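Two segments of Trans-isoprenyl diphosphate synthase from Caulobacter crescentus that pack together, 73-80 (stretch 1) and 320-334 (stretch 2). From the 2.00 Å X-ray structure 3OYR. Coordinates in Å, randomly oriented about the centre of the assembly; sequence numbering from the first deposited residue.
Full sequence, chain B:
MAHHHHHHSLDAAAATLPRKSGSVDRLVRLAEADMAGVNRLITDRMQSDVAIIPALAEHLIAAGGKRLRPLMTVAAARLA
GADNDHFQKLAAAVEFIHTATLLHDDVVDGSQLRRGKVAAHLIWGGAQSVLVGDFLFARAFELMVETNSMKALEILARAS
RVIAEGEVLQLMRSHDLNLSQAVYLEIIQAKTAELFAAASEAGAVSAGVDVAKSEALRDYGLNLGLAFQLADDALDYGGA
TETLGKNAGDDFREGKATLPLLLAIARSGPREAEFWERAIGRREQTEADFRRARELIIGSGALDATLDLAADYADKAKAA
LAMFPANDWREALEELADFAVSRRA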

# COMPACT_ATOMS: atom_id res chain seq x y z
N THR B 73 14.91 13.70 -3.58
CA THR B 73 14.62 14.20 -2.24
C THR B 73 15.89 14.82 -1.65
O THR B 73 15.85 15.94 -1.13
CB THR B 73 14.12 13.08 -1.30
OG1 THR B 73 12.94 12.48 -1.85
CG2 THR B 73 13.81 13.63 0.11
N VAL B 74 17.00 14.09 -1.74
CA VAL B 74 18.29 14.59 -1.26
C VAL B 74 18.69 15.90 -1.97
O VAL B 74 18.94 16.92 -1.33
CB VAL B 74 19.42 13.51 -1.36
CG1 VAL B 74 20.79 14.17 -1.17
CG2 VAL B 74 19.19 12.41 -0.33
N ALA B 75 18.70 15.86 -3.30
CA ALA B 75 18.99 17.08 -4.10
C ALA B 75 18.12 18.29 -3.76
O ALA B 75 18.63 19.42 -3.62
CB ALA B 75 18.92 16.77 -5.60
N ALA B 76 16.82 18.05 -3.58
CA ALA B 76 15.88 19.13 -3.30
C ALA B 76 16.14 19.72 -1.93
O ALA B 76 16.05 20.94 -1.76
CB ALA B 76 14.45 18.64 -3.38
N ALA B 77 16.44 18.87 -0.96
CA ALA B 77 16.72 19.34 0.40
C ALA B 77 17.99 20.20 0.49
O ALA B 77 17.99 21.27 1.14
CB ALA B 77 16.79 18.15 1.38
N ARG B 78 19.05 19.75 -0.17
CA ARG B 78 20.31 20.50 -0.21
C ARG B 78 20.23 21.78 -1.05
O ARG B 78 20.81 22.80 -0.67
CB ARG B 78 21.44 19.61 -0.73
CG ARG B 78 21.80 18.42 0.19
CD ARG B 78 22.26 18.89 1.56
NE ARG B 78 22.57 17.81 2.50
CZ ARG B 78 22.73 17.99 3.81
NH1 ARG B 78 22.62 19.20 4.33
NH2 ARG B 78 23.00 16.96 4.60
N LEU B 79 19.50 21.73 -2.17
CA LEU B 79 19.27 22.93 -3.00
C LEU B 79 18.48 23.96 -2.21
O LEU B 79 18.82 25.14 -2.22
CB LEU B 79 18.58 22.59 -4.34
CG LEU B 79 18.50 23.67 -5.44
CD1 LEU B 79 19.85 24.32 -5.74
CD2 LEU B 79 17.89 23.10 -6.73
N ALA B 80 17.45 23.50 -1.49
CA ALA B 80 16.69 24.39 -0.61
C ALA B 80 17.45 24.81 0.66
O ALA B 80 16.97 25.66 1.40
CB ALA B 80 15.33 23.79 -0.27
N ALA B 320 12.10 25.06 -14.63
CA ALA B 320 11.52 25.13 -13.26
C ALA B 320 12.51 25.53 -12.15
O ALA B 320 12.10 26.03 -11.11
CB ALA B 320 10.84 23.83 -12.91
N LEU B 321 13.81 25.30 -12.37
CA LEU B 321 14.84 25.63 -11.36
C LEU B 321 15.47 27.03 -11.48
O LEU B 321 16.35 27.38 -10.68
CB LEU B 321 15.95 24.58 -11.38
CG LEU B 321 15.53 23.13 -11.13
CD1 LEU B 321 16.75 22.26 -11.33
CD2 LEU B 321 14.96 22.96 -9.73
N ALA B 322 15.00 27.82 -12.44
CA ALA B 322 15.53 29.16 -12.74
C ALA B 322 15.79 30.06 -11.55
O ALA B 322 16.76 30.82 -11.57
CB ALA B 322 14.61 29.88 -13.73
N MET B 323 14.92 30.01 -10.53
CA MET B 323 15.05 30.87 -9.34
C MET B 323 16.22 30.47 -8.44
O MET B 323 16.62 31.22 -7.55
CB MET B 323 13.74 30.89 -8.52
CG MET B 323 13.50 29.66 -7.60
SD MET B 323 12.14 29.79 -6.41
CE MET B 323 12.79 31.01 -5.25
N PHE B 324 16.77 29.27 -8.65
CA PHE B 324 17.85 28.81 -7.78
C PHE B 324 19.20 29.32 -8.28
O PHE B 324 19.35 29.55 -9.47
CB PHE B 324 17.82 27.29 -7.64
CG PHE B 324 16.63 26.80 -6.86
CD1 PHE B 324 15.51 26.29 -7.52
CD2 PHE B 324 16.63 26.85 -5.47
CE1 PHE B 324 14.40 25.85 -6.80
CE2 PHE B 324 15.53 26.41 -4.74
CZ PHE B 324 14.41 25.91 -5.41
N PRO B 325 20.17 29.51 -7.36
CA PRO B 325 21.55 29.80 -7.76
C PRO B 325 22.11 28.72 -8.67
O PRO B 325 21.80 27.53 -8.48
CB PRO B 325 22.33 29.78 -6.44
CG PRO B 325 21.31 30.08 -5.39
CD PRO B 325 20.01 29.54 -5.89
N ALA B 326 22.92 29.11 -9.65
CA ALA B 326 23.53 28.17 -10.56
C ALA B 326 24.72 27.49 -9.87
O ALA B 326 25.87 27.79 -10.18
CB ALA B 326 23.95 28.86 -11.86
N ASN B 327 24.43 26.57 -8.94
CA ASN B 327 25.46 25.82 -8.23
C ASN B 327 25.55 24.38 -8.73
O ASN B 327 24.94 24.03 -9.74
CB ASN B 327 25.22 25.89 -6.71
CG ASN B 327 23.86 25.35 -6.29
OD1 ASN B 327 23.28 24.46 -6.91
ND2 ASN B 327 23.36 25.87 -5.19
N ASP B 328 26.30 23.54 -8.02
CA ASP B 328 26.50 22.14 -8.44
C ASP B 328 25.25 21.28 -8.33
O ASP B 328 25.00 20.42 -9.18
CB ASP B 328 27.65 21.48 -7.64
CG ASP B 328 29.02 21.98 -8.06
OD1 ASP B 328 29.89 22.17 -7.18
OD2 ASP B 328 29.23 22.18 -9.28
N TRP B 329 24.47 21.51 -7.28
CA TRP B 329 23.21 20.80 -7.06
C TRP B 329 22.26 21.11 -8.20
O TRP B 329 21.67 20.20 -8.80
CB TRP B 329 22.57 21.23 -5.74
CG TRP B 329 23.20 20.59 -4.56
CD1 TRP B 329 23.94 21.20 -3.59
CD2 TRP B 329 23.17 19.19 -4.22
NE1 TRP B 329 24.37 20.28 -2.67
CE2 TRP B 329 23.92 19.04 -3.04
CE3 TRP B 329 22.59 18.06 -4.81
CZ2 TRP B 329 24.08 17.79 -2.41
CZ3 TRP B 329 22.74 16.83 -4.19
CH2 TRP B 329 23.48 16.71 -3.00
N ARG B 330 22.15 22.40 -8.53
CA ARG B 330 21.29 22.79 -9.68
C ARG B 330 21.73 22.18 -11.01
O ARG B 330 20.90 21.62 -11.75
CB ARG B 330 21.10 24.30 -9.81
CG ARG B 330 19.74 24.61 -10.45
CD ARG B 330 19.56 26.05 -10.84
NE ARG B 330 20.25 26.33 -12.09
CZ ARG B 330 20.37 27.54 -12.62
NH1 ARG B 330 19.86 28.61 -12.01
NH2 ARG B 330 21.02 27.68 -13.77
N GLU B 331 23.03 22.23 -11.30
CA GLU B 331 23.58 21.58 -12.49
C GLU B 331 23.36 20.06 -12.54
O GLU B 331 23.10 19.49 -13.61
CB GLU B 331 25.08 21.88 -12.60
CG GLU B 331 25.81 21.19 -13.76
CD GLU B 331 26.23 22.13 -14.88
OE1 GLU B 331 26.57 21.63 -15.97
OE2 GLU B 331 26.22 23.37 -14.68
N ALA B 332 23.50 19.41 -11.39
CA ALA B 332 23.22 17.97 -11.26
C ALA B 332 21.76 17.65 -11.62
O ALA B 332 21.46 16.67 -12.31
CB ALA B 332 23.54 17.50 -9.84
N LEU B 333 20.84 18.51 -11.18
CA LEU B 333 19.42 18.31 -11.50
C LEU B 333 19.09 18.63 -12.95
O LEU B 333 18.20 18.02 -13.56
CB LEU B 333 18.54 19.12 -10.55
CG LEU B 333 18.50 18.59 -9.12
CD1 LEU B 333 17.53 19.39 -8.32
CD2 LEU B 333 18.12 17.11 -9.09
N GLU B 334 19.84 19.53 -13.55
CA GLU B 334 19.66 19.78 -14.97
C GLU B 334 20.21 18.63 -15.80
O GLU B 334 19.59 18.21 -16.79
CB GLU B 334 20.27 21.12 -15.36
CG GLU B 334 19.45 22.28 -14.79
CD GLU B 334 20.10 23.63 -15.00
OE1 GLU B 334 21.33 23.68 -15.21
OE2 GLU B 334 19.38 24.65 -14.94

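Leu79 and Trp329 dominate this contact, which is held by apolar packing with no hydrogen bond from one stretch to the other. Their helices run nearly antiparallel, at 147°, and Leu79 CA and Trp329 CA are the paired CA atoms nearest each other, 6.0 Å apart. Leu79 starts out sideways, but its branched end comes nearer to stretch 2 and packs against Phe324, Trp329 and Leu333 there. Its CD2 lies over the face of the Phe324 ring, 4.1 Å from the centroid, a CH-pi contact that suits an aliphatic group against a flat aromatic surface. The same CD2 is 4.1 Å from Leu333 CD1, while Leu79 CD1 reaches Trp329 CB, also at 4.1 Å.

Trp329 answers as a knob, its broad indole set among Val74, Ala75, Arg78 and Leu79. Arg78 CB sits over the face of the five-membered ring of Trp329, 3.7 Å from its centroid; the end of that side chain leads away, and its NE and NH2 find hydrogen bonds elsewhere in the structure. Ala75 is small enough to let the indole come close, with Trp329 CZ3 3.8 Å from Ala75 CA, while Ala75 CB meets Leu333 CD2 at 3.6 Å.

Asn327 sits at the N-cap, immediately before Asp328, the first residue of the second helix: its OD1 accepts from Arg330 N at 2.9 Å, and Leu79 CD1 packs 3.6 Å from that same Asn327 OD1.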